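Local coordinates for protein ATP phosphoribosyltransferase regulatory subunit (Bacillus halodurans, PDB 3OD1) that probably serves as the regulatory partner of ATP phosphoribosyltransferase, required for the first step of histidine biosynthesis and perhaps for its feedback control by histidine, at residues B[338-343]-B[377-382]; B[353-358]-B[365-370]; B[228-233]-B[248-253]; B[140-145]-B[279-284]. One frame throughout, in Å; residues are numbered along the deposited sequence.

Contact 1 of 4, residues B[338-343]-B[377-382]; sequences QTCILF and DAMSSN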
# COMPACT_ATOMS: atom_id res chain seq x y z
N GLN B 338 -10.75 -13.53 17.00
CA GLN B 338 -12.17 -13.36 16.70
C GLN B 338 -13.09 -14.30 17.48
O GLN B 338 -12.70 -15.40 17.88
CB GLN B 338 -12.39 -13.51 15.20
CG GLN B 338 -11.72 -12.40 14.37
CD GLN B 338 -10.57 -12.90 13.52
OE1 GLN B 338 -10.03 -13.98 13.75
NE2 GLN B 338 -10.18 -12.10 12.54
N THR B 339 -14.32 -13.84 17.71
CA THR B 339 -15.40 -14.68 18.21
C THR B 339 -16.21 -15.20 17.02
O THR B 339 -16.32 -14.52 15.99
CB THR B 339 -16.33 -13.89 19.13
OG1 THR B 339 -15.62 -13.48 20.30
CG2 THR B 339 -17.49 -14.73 19.55
N CYS B 340 -16.78 -16.40 17.15
CA CYS B 340 -17.55 -17.00 16.07
C CYS B 340 -18.94 -17.41 16.55
O CYS B 340 -19.08 -18.18 17.49
CB CYS B 340 -16.83 -18.22 15.50
SG CYS B 340 -17.74 -19.08 14.19
N ILE B 341 -19.98 -16.86 15.92
CA ILE B 341 -21.35 -17.25 16.21
C ILE B 341 -21.82 -18.16 15.09
O ILE B 341 -21.86 -17.75 13.93
CB ILE B 341 -22.29 -16.02 16.30
CG1 ILE B 341 -21.87 -15.11 17.47
CG2 ILE B 341 -23.74 -16.46 16.45
CD1 ILE B 341 -22.49 -13.72 17.42
N LEU B 342 -22.12 -19.40 15.42
CA LEU B 342 -22.64 -20.36 14.45
C LEU B 342 -24.15 -20.37 14.54
O LEU B 342 -24.71 -20.55 15.63
CB LEU B 342 -22.10 -21.77 14.74
CG LEU B 342 -20.58 -21.94 14.62
CD1 LEU B 342 -20.12 -23.20 15.33
CD2 LEU B 342 -20.16 -21.95 13.14
N PHE B 343 -24.83 -20.17 13.43
CA PHE B 343 -26.28 -20.14 13.49
C PHE B 343 -26.95 -21.08 12.51
O PHE B 343 -26.33 -21.52 11.54
CB PHE B 343 -26.82 -18.72 13.31
CG PHE B 343 -26.60 -18.14 11.94
CD1 PHE B 343 -27.61 -18.18 10.99
CD2 PHE B 343 -25.41 -17.53 11.61
CE1 PHE B 343 -27.41 -17.63 9.72
CE2 PHE B 343 -25.20 -16.99 10.34
CZ PHE B 343 -26.21 -17.04 9.41
N ASP B 377 -16.18 -28.77 13.94
CA ASP B 377 -15.25 -29.03 15.05
C ASP B 377 -13.94 -28.29 14.86
O ASP B 377 -13.37 -27.73 15.81
CB ASP B 377 -14.94 -30.53 15.16
CG ASP B 377 -16.06 -31.33 15.78
OD1 ASP B 377 -17.01 -30.72 16.33
OD2 ASP B 377 -15.98 -32.58 15.73
N ALA B 378 -13.42 -28.32 13.63
CA ALA B 378 -12.17 -27.64 13.35
C ALA B 378 -12.38 -26.14 13.47
O ALA B 378 -11.62 -25.44 14.14
CB ALA B 378 -11.65 -27.99 11.96
N MSE B 379 -13.44 -25.64 12.83
CA MSE B 379 -13.70 -24.21 12.90
C MSE B 379 -13.88 -23.74 14.35
O MSE B 379 -13.19 -22.82 14.81
CB MSE B 379 -14.92 -23.81 12.07
CG MSE B 379 -14.95 -22.32 11.79
SE MSE B 379 -16.63 -21.78 11.04
CE MSE B 379 -16.25 -19.87 10.80
N SER B 380 -14.78 -24.39 15.07
CA SER B 380 -15.10 -23.99 16.43
C SER B 380 -13.88 -24.13 17.34
O SER B 380 -13.79 -23.46 18.37
CB SER B 380 -16.27 -24.80 16.98
OG SER B 380 -15.84 -26.09 17.38
N SER B 381 -12.96 -25.01 16.96
CA SER B 381 -11.72 -25.18 17.71
C SER B 381 -10.78 -24.01 17.51
O SER B 381 -10.03 -23.65 18.42
CB SER B 381 -11.01 -26.47 17.30
OG SER B 381 -11.62 -27.60 17.89
N ASN B 382 -10.82 -23.41 16.32
CA ASN B 382 -9.83 -22.40 15.94
C ASN B 382 -10.23 -20.96 16.20
O ASN B 382 -9.50 -20.04 15.82
CB ASN B 382 -9.41 -22.58 14.47
CG ASN B 382 -8.51 -23.79 14.28
OD1 ASN B 382 -7.29 -23.66 14.27
ND2 ASN B 382 -9.11 -24.97 14.14
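No flat group enters where Cys340 and Leu342 of strand 339-343 meet Met379 and Ser380 of helix 376-381; the Asn382 amide is instead turned back toward Ala378. Its ND2 gives a hydrogen bond of 2.6 Å to Ala378 O, which lies in the amide plane. Met379, a selenomethionine in this crystal, does most of the touching. Its chain is extended beyond CG, with CG set opposite the backbone N (chi1 -162°), and slides past Leu342 in the opposite direction. Leu342 CD2 rests 4.1 Å from Met379 SE. Further along, the terminal CE of Met379 lies 3.8 Å from Cys340 SG. The other branch, Leu342 CD1, comes only loosely up to Ser380 CB, at 4.5 Å. Behind, Asp377 O accepts from Ser381 N and, at 2.7 Å, from Ser381 OG, which arrive on opposite faces of its plane. Val366 and Val373 also pack on Met379, as does Pro103 of the second subunit. Ser381 OG and Asn382 ND2 thus spend hydrogens on backbone carbonyls of their own segment, and what joins the helix to strand 339-343, in the C-terminal domain, is apolar contact, mainly of sulfur, selenium and methyl groups.

Contact 2 of 4, residues B[353-358]-B[365-370]; sequences ELARKK and VVLQDL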
# COMPACT_ATOMS: atom_id res chain seq x y z
N GLU B 353 -28.39 -10.05 15.29
CA GLU B 353 -28.48 -9.01 16.31
C GLU B 353 -27.41 -9.20 17.37
O GLU B 353 -26.81 -8.23 17.84
CB GLU B 353 -29.88 -8.95 16.93
CG GLU B 353 -30.73 -7.79 16.40
CD GLU B 353 -30.04 -6.43 16.55
OE1 GLU B 353 -29.48 -6.16 17.63
OE2 GLU B 353 -30.06 -5.64 15.58
N LEU B 354 -27.16 -10.44 17.75
CA LEU B 354 -26.09 -10.71 18.69
C LEU B 354 -24.75 -10.18 18.14
O LEU B 354 -24.03 -9.47 18.83
CB LEU B 354 -26.00 -12.20 19.00
CG LEU B 354 -24.84 -12.62 19.91
CD1 LEU B 354 -24.82 -11.79 21.18
CD2 LEU B 354 -24.95 -14.11 20.23
N ALA B 355 -24.44 -10.52 16.90
CA ALA B 355 -23.21 -10.06 16.27
C ALA B 355 -23.22 -8.54 16.15
O ALA B 355 -22.24 -7.87 16.49
CB ALA B 355 -23.03 -10.70 14.90
N ARG B 356 -24.34 -8.00 15.67
CA ARG B 356 -24.51 -6.55 15.56
C ARG B 356 -24.11 -5.88 16.86
O ARG B 356 -23.42 -4.87 16.86
CB ARG B 356 -25.97 -6.22 15.25
CG ARG B 356 -26.19 -5.26 14.10
CD ARG B 356 -27.33 -5.75 13.21
NE ARG B 356 -28.16 -4.65 12.72
CZ ARG B 356 -29.32 -4.80 12.09
NH1 ARG B 356 -30.01 -3.73 11.69
NH2 ARG B 356 -29.81 -6.01 11.87
N LYS B 357 -24.55 -6.46 17.97
CA LYS B 357 -24.29 -5.86 19.28
C LYS B 357 -22.81 -5.93 19.67
O LYS B 357 -22.25 -4.93 20.12
CB LYS B 357 -25.17 -6.50 20.35
CG LYS B 357 -25.22 -5.71 21.64
CD LYS B 357 -26.46 -6.04 22.46
CE LYS B 357 -26.48 -7.50 22.87
NZ LYS B 357 -27.12 -7.67 24.21
N LYS B 358 -22.18 -7.09 19.49
CA LYS B 358 -20.78 -7.25 19.87
C LYS B 358 -19.85 -6.35 19.04
O LYS B 358 -18.93 -5.72 19.57
CB LYS B 358 -20.36 -8.72 19.73
CG LYS B 358 -21.45 -9.71 20.08
CD LYS B 358 -21.19 -10.43 21.38
CE LYS B 358 -20.12 -11.50 21.24
NZ LYS B 358 -19.86 -12.13 22.56
N VAL B 365 -16.32 -10.35 15.19
CA VAL B 365 -17.20 -11.51 15.18
C VAL B 365 -17.34 -12.12 13.78
O VAL B 365 -17.66 -11.43 12.82
CB VAL B 365 -18.61 -11.17 15.70
CG1 VAL B 365 -19.46 -12.43 15.80
CG2 VAL B 365 -18.53 -10.50 17.06
N VAL B 366 -17.11 -13.43 13.69
CA VAL B 366 -17.45 -14.16 12.48
C VAL B 366 -18.86 -14.73 12.69
O VAL B 366 -19.10 -15.50 13.62
CB VAL B 366 -16.46 -15.30 12.20
CG1 VAL B 366 -16.99 -16.21 11.09
CG2 VAL B 366 -15.10 -14.75 11.81
N LEU B 367 -19.80 -14.30 11.85
CA LEU B 367 -21.19 -14.78 11.92
C LEU B 367 -21.35 -15.82 10.82
O LEU B 367 -21.25 -15.51 9.64
CB LEU B 367 -22.14 -13.61 11.70
CG LEU B 367 -23.65 -13.86 11.74
CD1 LEU B 367 -24.10 -14.45 13.06
CD2 LEU B 367 -24.36 -12.54 11.46
N GLN B 368 -21.51 -17.08 11.23
CA GLN B 368 -21.37 -18.20 10.31
C GLN B 368 -22.59 -19.14 10.31
O GLN B 368 -22.94 -19.75 11.34
CB GLN B 368 -20.11 -19.00 10.64
CG GLN B 368 -19.94 -20.22 9.77
CD GLN B 368 -19.67 -19.85 8.32
OE1 GLN B 368 -18.73 -19.12 8.02
NE2 GLN B 368 -20.49 -20.35 7.42
N ASP B 369 -23.24 -19.22 9.15
CA ASP B 369 -24.29 -20.20 8.89
C ASP B 369 -23.69 -21.59 8.94
O ASP B 369 -22.75 -21.91 8.21
CB ASP B 369 -24.91 -19.94 7.51
CG ASP B 369 -26.17 -20.77 7.25
OD1 ASP B 369 -26.27 -21.92 7.75
OD2 ASP B 369 -27.05 -20.27 6.52
N LEU B 370 -24.24 -22.42 9.81
CA LEU B 370 -23.67 -23.73 10.03
C LEU B 370 -23.75 -24.57 8.74
O LEU B 370 -22.88 -25.40 8.48
CB LEU B 370 -24.40 -24.43 11.17
CG LEU B 370 -23.84 -25.78 11.58
CD1 LEU B 370 -22.59 -25.59 12.42
CD2 LEU B 370 -24.90 -26.55 12.35
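A beta-alpha-beta unit, strand 339-343, helix 348-359 and strand 365-369, contains this contact: the helix packs on the strand that follows it, the two short axes running nearly antiparallel at 170° and 9.1 Å apart. Ala355 presents its CB to two side chains of the strand at once, touching Val365 CG1 at 4.1 Å and Leu367 CD2 at the same distance. With CG1 opposite its backbone N (chi1 -175°) and CG2 opposite the carbonyl carbon, Val365 splits its methyls between Ala355 and Lys358; its CG2 meets Lys358 CB at 3.7 Å. The end of the lysine leads away, NZ making at most a long, weak ion pair with Glu363. On the far side of the helix Arg356 lays one guanidinium face against Glu353 OE2, a pairing of charges with no N-H aimed at the oxygen. Gln368, on the other face of the strand, reaches the second subunit, its OE1 bonding Arg105 and its NE2 Asp136 there. A helix packed on the following strand, outermost in this chain's parallel sheet, is the layering of a beta-alpha-beta unit, here in the C-terminal domain of HisZ.

Contact 3 of 4, residues B[228-233]-B[248-253]; sequences AAIEEA and EMTKLY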
# COMPACT_ATOMS: atom_id res chain seq x y z
N ALA B 228 33.81 10.81 21.41
CA ALA B 228 35.26 10.99 21.44
C ALA B 228 35.87 10.86 20.06
O ALA B 228 36.87 11.50 19.75
CB ALA B 228 35.90 9.99 22.39
N ALA B 229 35.27 10.03 19.22
CA ALA B 229 35.80 9.73 17.89
C ALA B 229 35.98 10.99 17.05
O ALA B 229 36.88 11.06 16.22
CB ALA B 229 34.92 8.73 17.16
N ILE B 230 35.11 11.98 17.27
CA ILE B 230 35.16 13.22 16.50
C ILE B 230 36.41 14.00 16.86
O ILE B 230 36.96 14.73 16.04
CB ILE B 230 33.92 14.09 16.75
CG1 ILE B 230 32.65 13.35 16.33
CG2 ILE B 230 34.04 15.42 15.99
CD1 ILE B 230 31.38 14.16 16.53
N GLU B 231 36.85 13.86 18.11
CA GLU B 231 38.06 14.55 18.56
C GLU B 231 39.29 13.97 17.88
O GLU B 231 40.11 14.72 17.32
CB GLU B 231 38.17 14.49 20.08
CG GLU B 231 36.95 15.05 20.79
CD GLU B 231 36.53 16.39 20.22
OE1 GLU B 231 37.42 17.18 19.83
OE2 GLU B 231 35.31 16.66 20.16
N GLU B 232 39.42 12.65 17.89
CA GLU B 232 40.50 11.97 17.19
C GLU B 232 40.46 12.25 15.69
O GLU B 232 41.47 12.18 15.00
CB GLU B 232 40.43 10.46 17.44
CG GLU B 232 39.53 10.05 18.60
CD GLU B 232 40.31 9.76 19.88
OE1 GLU B 232 40.95 10.68 20.42
OE2 GLU B 232 40.26 8.60 20.35
N ALA B 233 39.27 12.57 15.17
CA ALA B 233 39.13 12.85 13.75
C ALA B 233 39.79 14.18 13.40
O ALA B 233 40.28 14.37 12.28
CB ALA B 233 37.66 12.83 13.33
N GLU B 248 29.97 20.26 11.80
CA GLU B 248 28.59 19.85 11.60
C GLU B 248 28.27 18.63 12.45
O GLU B 248 27.19 18.52 13.03
CB GLU B 248 28.30 19.61 10.13
CG GLU B 248 28.32 20.89 9.33
CD GLU B 248 28.21 20.67 7.85
OE1 GLU B 248 28.33 19.51 7.40
OE2 GLU B 248 28.00 21.67 7.12
N MSE B 249 29.23 17.71 12.55
CA MSE B 249 29.05 16.56 13.40
C MSE B 249 28.96 16.93 14.88
O MSE B 249 28.15 16.37 15.61
CB MSE B 249 30.09 15.48 13.13
CG MSE B 249 29.55 14.38 12.20
SE MSE B 249 30.88 13.09 11.65
CE MSE B 249 32.29 14.33 11.12
N THR B 250 29.77 17.89 15.31
CA THR B 250 29.73 18.29 16.71
C THR B 250 28.44 19.02 17.06
O THR B 250 27.82 18.75 18.09
CB THR B 250 30.95 19.16 17.11
OG1 THR B 250 30.82 20.47 16.53
CG2 THR B 250 32.23 18.52 16.61
N LYS B 251 28.02 19.94 16.21
CA LYS B 251 26.73 20.58 16.45
C LYS B 251 25.57 19.59 16.35
O LYS B 251 24.59 19.69 17.09
CB LYS B 251 26.49 21.77 15.52
CG LYS B 251 25.19 22.47 15.85
CD LYS B 251 25.14 23.91 15.38
CE LYS B 251 23.89 24.60 15.91
NZ LYS B 251 23.68 25.94 15.28
N LEU B 252 25.67 18.63 15.43
CA LEU B 252 24.66 17.58 15.30
C LEU B 252 24.52 16.81 16.60
O LEU B 252 23.40 16.56 17.07
CB LEU B 252 25.02 16.62 14.16
CG LEU B 252 24.09 15.41 14.01
CD1 LEU B 252 22.65 15.88 13.89
CD2 LEU B 252 24.52 14.56 12.81
N TYR B 253 25.64 16.44 17.20
CA TYR B 253 25.61 15.69 18.46
C TYR B 253 24.94 16.53 19.55
O TYR B 253 24.17 16.01 20.35
CB TYR B 253 27.01 15.24 18.90
CG TYR B 253 26.97 14.32 20.11
CD1 TYR B 253 26.51 13.01 19.98
CD2 TYR B 253 27.36 14.76 21.36
CE1 TYR B 253 26.45 12.16 21.08
CE2 TYR B 253 27.31 13.91 22.47
CZ TYR B 253 26.85 12.62 22.31
OH TYR B 253 26.78 11.77 23.40
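Ile230 carries this helix-helix contact, sending its two branches to successive residues, Met249 and Thr250, of helix 240-258. From CB, which points at that helix, the short branch CG2 goes to Thr250 CG2, a methyl-to-methyl approach of 3.6 Å. Ile230 and Thr250 are also the residues whose CA atoms are nearest across the segments, 7.4 Å apart. The long branch leaves CB through CG1, beside the backbone N (chi1 -61°), and continues fully extended (chi2 -180°). Its tip, CD1, thereby reaches Met249 CB at 3.9 Å and comes to 4.0 Å from Met249 O, and the end of the isoleucine lies against the root of the selenomethionine and the adjoining backbone. Both partner side chains are met at a slant. Met249 is extended from CB to SE and bends at chi3, which turns CE aside; the chain also packs on Leu269. In Thr250 the methyl faces Ile230, while the hydroxyl is bonded to Ala247 O in its own helix; the residue can therefore offer an apolar surface to its neighbour with its polar end already engaged. Phe267 of strand 265-268 and Leu246 of helix 240-258 close further round Ile230. Both helices belong to the histidyl-tRNA synthetase-like part of the chain. There the short helix 228-234 lies against the long helix 240-258, with strand 265-268 of the large mixed sheet beside both, while Leu252 on helix 240-258 packs on Ile146 of helix 139-155.

Contact 4 of 4, residues B[140-145]-B[279-284]; sequences SADGEV and TGVVFE
Val145 and Phe283 cross at about a right angle, and Asp142 and Val281 are set at a slant to each other; these two pairs join helix 139-155 to strand 281-286. In the first pair Val145 CG2 stands 4.1 Å from CZ, the far end of the Phe283 ring, and slants in toward it. Phe283 CG (chi1 54°) and, in Val145, the second branch CG2 both sit in the crowded position between backbone N and carbonyl carbon, with CZ and CG2 as the atoms that meet. Ile146 and Met149 of the same helix also touch Phe283, while Leu133 of strand 125-134 packs on Val145. In the second pair the carboxylate of Asp142 swings nearer to the strand than the start of its side chain would suggest. Its OD2 lies 3.6 Å from Val281 CG2, and its CG 4.2 Å from the same methyl. No bond is made there; the carboxylate is met elsewhere, OD1 forming a salt bridge to Arg299 NE. Arg299 also bonds through its backbone to Val281. Next to the pair, Glu144 turns from the strand to Arg105 and Tyr43. Through these pairs, and through Leu133 of strand 125-134, the helix packs on the large mixed sheet, the core of the class II synthetase fold. All four touching residues are buried. Asp142 is thus a buried carboxylate beside apolar groups, and its salt bridge with Arg299 probably makes the burial tolerable, while Val281 CG2 lies against OD2 without bonding it.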
# COMPACT_ATOMS: atom_id res chain seq x y z
N SER B 140 19.71 21.87 12.98
CA SER B 140 18.42 21.55 13.59
C SER B 140 17.72 20.47 12.78
O SER B 140 17.15 19.53 13.34
CB SER B 140 17.53 22.80 13.67
OG SER B 140 18.09 23.75 14.57
N ALA B 141 17.77 20.62 11.46
CA ALA B 141 17.12 19.70 10.54
C ALA B 141 17.83 18.35 10.52
O ALA B 141 17.17 17.30 10.52
CB ALA B 141 17.08 20.31 9.15
N ASP B 142 19.17 18.36 10.48
CA ASP B 142 19.97 17.13 10.59
C ASP B 142 19.57 16.33 11.83
O ASP B 142 19.29 15.14 11.76
CB ASP B 142 21.46 17.46 10.68
CG ASP B 142 22.06 17.89 9.35
OD1 ASP B 142 21.42 17.72 8.29
OD2 ASP B 142 23.21 18.39 9.37
N GLY B 143 19.54 17.00 12.98
CA GLY B 143 19.18 16.36 14.24
C GLY B 143 17.74 15.90 14.28
O GLY B 143 17.43 14.84 14.82
N GLU B 144 16.85 16.70 13.69
CA GLU B 144 15.42 16.35 13.65
C GLU B 144 15.14 15.00 12.98
O GLU B 144 14.45 14.17 13.55
CB GLU B 144 14.60 17.45 12.97
CG GLU B 144 13.10 17.11 12.84
CD GLU B 144 12.33 18.13 12.00
OE1 GLU B 144 12.78 19.30 11.89
OE2 GLU B 144 11.29 17.76 11.42
N VAL B 145 15.65 14.78 11.78
CA VAL B 145 15.33 13.52 11.10
C VAL B 145 15.91 12.31 11.84
O VAL B 145 15.31 11.24 11.82
CB VAL B 145 15.74 13.50 9.61
CG1 VAL B 145 15.02 14.61 8.84
CG2 VAL B 145 17.25 13.63 9.46
N THR B 279 25.69 13.91 0.18
CA THR B 279 26.59 15.05 0.13
C THR B 279 27.18 15.43 1.50
O THR B 279 28.10 16.24 1.59
CB THR B 279 25.86 16.28 -0.44
OG1 THR B 279 24.67 16.53 0.32
CG2 THR B 279 25.46 16.01 -1.89
N GLY B 280 26.65 14.86 2.57
CA GLY B 280 27.05 15.30 3.89
C GLY B 280 26.86 14.28 4.98
O GLY B 280 27.35 13.16 4.87
N VAL B 281 26.16 14.68 6.04
CA VAL B 281 25.81 13.77 7.12
C VAL B 281 25.11 12.54 6.56
O VAL B 281 24.20 12.67 5.76
CB VAL B 281 24.87 14.45 8.12
CG1 VAL B 281 24.45 13.47 9.21
CG2 VAL B 281 25.53 15.68 8.72
N VAL B 282 25.58 11.36 6.97
CA VAL B 282 24.94 10.09 6.63
C VAL B 282 24.81 9.26 7.90
O VAL B 282 25.59 9.43 8.84
CB VAL B 282 25.74 9.30 5.56
CG1 VAL B 282 25.61 9.96 4.21
CG2 VAL B 282 27.22 9.17 5.96
N PHE B 283 23.82 8.38 7.92
CA PHE B 283 23.59 7.53 9.09
C PHE B 283 22.89 6.23 8.73
O PHE B 283 22.24 6.12 7.68
CB PHE B 283 22.80 8.27 10.18
CG PHE B 283 21.51 8.88 9.71
CD1 PHE B 283 20.33 8.17 9.78
CD2 PHE B 283 21.48 10.18 9.22
CE1 PHE B 283 19.12 8.73 9.36
CE2 PHE B 283 20.27 10.75 8.79
CZ PHE B 283 19.10 10.01 8.85
N GLU B 284 23.03 5.24 9.60
CA GLU B 284 22.30 4.00 9.45
C GLU B 284 22.01 3.40 10.81
O GLU B 284 22.79 3.57 11.75
CB GLU B 284 23.05 3.02 8.55
CG GLU B 284 24.38 2.59 9.10
CD GLU B 284 25.11 1.66 8.16
OE1 GLU B 284 24.69 1.53 6.98
OE2 GLU B 284 26.11 1.07 8.60

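The four contacts form two groups at opposite sides of the chain's centre. Contacts 1 and 2, with centres about 11 Å apart, share the small parallel sheet of the C-terminal domain, where Ile341 O and Gln368 N, 2.8 Å apart, probably bond neighbouring strands; contact 2 is nested in the loop closed by contact 1. Contacts 3 and 4, about 13 Å between centres, belong to the synthetase-like part and meet through Leu252, whose CD2 is 3.8 Å from Val281 CG1. The centres of contacts 2 and 4 lie about 52 Å apart within the chain, yet the dimer joins their regions: Ser140 OG bonds Asp369 OD2 of the second subunit.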